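PDB 3RIQ: tailspike protein from Siphovirus 9NA, which probably binds the lipopolysaccharide of Salmonella and cleaves its O-antigen as an endorhamnosidase, recognising the host cell for the phage. Local coordinates for residues 325-330 with 347-352. Numbering follows the deposited sequence.
Sequences AWWDGQ and MFDRGT
Trp326 and Phe348 stand side by side on one face of two adjacent parallel strands, and their rings meet edge to face: the six-membered ring of Trp326 turns its CE3-CZ3 edge to the face of Phe348, with centroids 5.5 Å apart and planes at 84°. Beyond Phe348, the bent side chain of Arg350 runs alongside the same indole, bringing NH2 to 3.7 Å from Trp326 CH2, the two planes inclined by 29°.

On the other face, Trp327 has CG between its backbone N and carbonyl carbon (chi1 55°), and its indole lies across the neighbouring strand. Phe348 O lies over the centre of this ring and Asp349 CA nearer its rim. Trp327 NE1 donates to Asp349 OD2 at 3.1 Å, reaching that oxygen from above the carboxylate plane. At the far end of the indole, Met347 makes an oblique Met-aromatic contact, its SD 3.7 Å from Trp327 CH2.

Between the two faces run the backbone hydrogen bonds of the parallel pair, from Phe348 N to Ala325 O and from Trp327 N to Phe348 O, continued just past the strand by Arg350 N to Trp327 O, nearly straight at 2.8 Å. Farther on, the pairing resumes with a hydrogen bond from Thr352 N to Gly329 O. The Asp349 carboxylate is held by several hydrogen bonds: OD1 closes an Asx turn with Gly351 N, while OD2 is also bonded to Ser380 OG and Asn354 ND2.

The stacking of Trp326 on Phe348, equivalent positions of successive coils, is as expected of the right-handed parallel beta-helix. Trp327 and Met347 face inward onto strands 333-340 and 355-362, whereas strands 281-282 and 374-376 continue the ladder beyond 326-327 and 347-349 respectively.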
loop_
_atom_site.group_PDB
_atom_site.type_symbol
_atom_site.label_atom_id
_atom_site.label_comp_id
_atom_site.label_asym_id
_atom_site.label_seq_id
_atom_site.Cartn_x
_atom_site.Cartn_y
_atom_site.Cartn_z
ATOM N N ALA A 325 13.635 -9.444 4.180
ATOM C CA ALA A 325 12.361 -10.220 4.103
ATOM C C ALA A 325 12.661 -11.344 3.138
ATOM O O ALA A 325 13.256 -11.110 2.059
ATOM C CB ALA A 325 11.209 -9.363 3.546
ATOM N N TRP A 326 12.271 -12.563 3.500
ATOM C CA TRP A 326 12.462 -13.677 2.577
ATOM C C TRP A 326 11.486 -14.828 2.759
ATOM O O TRP A 326 10.758 -14.931 3.782
ATOM C CB TRP A 326 13.906 -14.190 2.564
ATOM C CG TRP A 326 14.372 -15.102 3.689
ATOM C CD1 TRP A 326 14.062 -15.039 5.038
ATOM C CD2 TRP A 326 15.348 -16.147 3.550
ATOM N NE1 TRP A 326 14.787 -16.025 5.740
ATOM C CE2 TRP A 326 15.572 -16.711 4.845
ATOM C CE3 TRP A 326 16.067 -16.657 2.455
ATOM C CZ2 TRP A 326 16.489 -17.757 5.061
ATOM C CZ3 TRP A 326 16.996 -17.695 2.667
ATOM C CH2 TRP A 326 17.192 -18.228 3.958
ATOM N N TRP A 327 11.471 -15.671 1.734
ATOM C CA TRP A 327 10.545 -16.811 1.643
ATOM C C TRP A 327 11.123 -17.837 0.684
ATOM O O TRP A 327 12.038 -17.524 -0.106
ATOM C CB TRP A 327 9.146 -16.370 1.132
ATOM C CG TRP A 327 9.215 -15.637 -0.193
ATOM C CD1 TRP A 327 9.194 -16.191 -1.455
ATOM C CD2 TRP A 327 9.400 -14.236 -0.372
ATOM N NE1 TRP A 327 9.332 -15.199 -2.418
ATOM C CE2 TRP A 327 9.463 -13.988 -1.781
ATOM C CE3 TRP A 327 9.509 -13.152 0.519
ATOM C CZ2 TRP A 327 9.667 -12.694 -2.308
ATOM C CZ3 TRP A 327 9.669 -11.878 0.007
ATOM C CH2 TRP A 327 9.738 -11.655 -1.406
ATOM N N ASP A 328 10.605 -19.056 0.777
ATOM C CA ASP A 328 10.866 -20.075 -0.278
ATOM C C ASP A 328 9.504 -20.580 -0.777
ATOM O O ASP A 328 8.471 -19.955 -0.531
ATOM C CB ASP A 328 11.769 -21.239 0.205
ATOM C CG ASP A 328 11.041 -22.209 1.139
ATOM O OD1 ASP A 328 10.016 -21.788 1.720
ATOM O OD2 ASP A 328 11.490 -23.379 1.282
ATOM N N GLY A 329 9.511 -21.734 -1.412
ATOM C CA GLY A 329 8.307 -22.347 -1.935
ATOM C C GLY A 329 7.861 -21.700 -3.236
ATOM O O GLY A 329 8.584 -20.896 -3.857
ATOM N N GLN A 330 6.697 -22.116 -3.692
ATOM C CA GLN A 330 6.153 -21.598 -4.949
ATOM C C GLN A 330 4.694 -21.287 -4.830
ATOM O O GLN A 330 4.054 -21.663 -3.857
ATOM C CB GLN A 330 6.393 -22.580 -6.105
ATOM C CG GLN A 330 5.685 -23.954 -5.975
ATOM C CD GLN A 330 5.897 -24.786 -7.243
ATOM O OE1 GLN A 330 5.386 -24.432 -8.329
ATOM N NE2 GLN A 330 6.711 -25.821 -7.145
ATOM N N MET A 347 15.866 -8.444 0.097
ATOM C CA MET A 347 14.684 -9.248 -0.276
ATOM C C MET A 347 15.246 -10.492 -0.944
ATOM O O MET A 347 16.144 -10.390 -1.801
ATOM C CB MET A 347 13.757 -8.484 -1.240
ATOM C CG MET A 347 12.424 -9.192 -1.496
ATOM S SD MET A 347 12.018 -9.461 -3.246
ATOM C CE MET A 347 12.819 -11.029 -3.611
ATOM N N PHE A 348 14.728 -11.664 -0.582
ATOM C CA PHE A 348 15.312 -12.909 -1.100
ATOM C C PHE A 348 14.177 -13.928 -1.348
ATOM O O PHE A 348 13.392 -14.254 -0.450
ATOM C CB PHE A 348 16.352 -13.445 -0.088
ATOM C CG PHE A 348 17.337 -14.452 -0.638
ATOM C CD1 PHE A 348 18.721 -14.202 -0.537
ATOM C CD2 PHE A 348 16.927 -15.686 -1.168
ATOM C CE1 PHE A 348 19.683 -15.160 -1.001
ATOM C CE2 PHE A 348 17.874 -16.631 -1.615
ATOM C CZ PHE A 348 19.249 -16.366 -1.537
ATOM N N ASP A 349 14.107 -14.420 -2.580
ATOM C CA ASP A 349 13.212 -15.516 -2.961
ATOM C C ASP A 349 14.044 -16.767 -3.179
ATOM O O ASP A 349 14.783 -16.876 -4.186
ATOM C CB ASP A 349 12.368 -15.127 -4.195
ATOM C CG ASP A 349 11.377 -16.211 -4.615
ATOM O OD1 ASP A 349 11.572 -17.411 -4.325
ATOM O OD2 ASP A 349 10.394 -15.839 -5.290
ATOM N N ARG A 350 13.942 -17.693 -2.218
ATOM C CA ARG A 350 14.730 -18.925 -2.227
ATOM C C ARG A 350 13.976 -20.042 -2.968
ATOM O O ARG A 350 14.499 -21.160 -3.149
ATOM C CB ARG A 350 15.058 -19.348 -0.776
ATOM C CG ARG A 350 15.744 -20.704 -0.681
ATOM C CD ARG A 350 17.206 -20.652 -0.474
ATOM N NE ARG A 350 17.306 -20.936 0.937
ATOM C CZ ARG A 350 18.344 -21.424 1.618
ATOM N NH1 ARG A 350 19.544 -21.682 1.077
ATOM N NH2 ARG A 350 18.149 -21.622 2.911
ATOM N N GLY A 351 12.748 -19.749 -3.372
ATOM C CA GLY A 351 11.901 -20.723 -4.073
ATOM C C GLY A 351 11.883 -20.486 -5.572
ATOM O O GLY A 351 12.911 -20.167 -6.188
ATOM N N THR A 352 10.707 -20.666 -6.167
ATOM C CA THR A 352 10.550 -20.484 -7.602
ATOM C C THR A 352 9.077 -20.219 -7.894
ATOM O O THR A 352 8.231 -20.477 -7.056
ATOM C CB THR A 352 11.036 -21.768 -8.361
ATOM O OG1 THR A 352 11.080 -21.515 -9.761
ATOM C CG2 THR A 352 10.082 -22.957 -8.100
#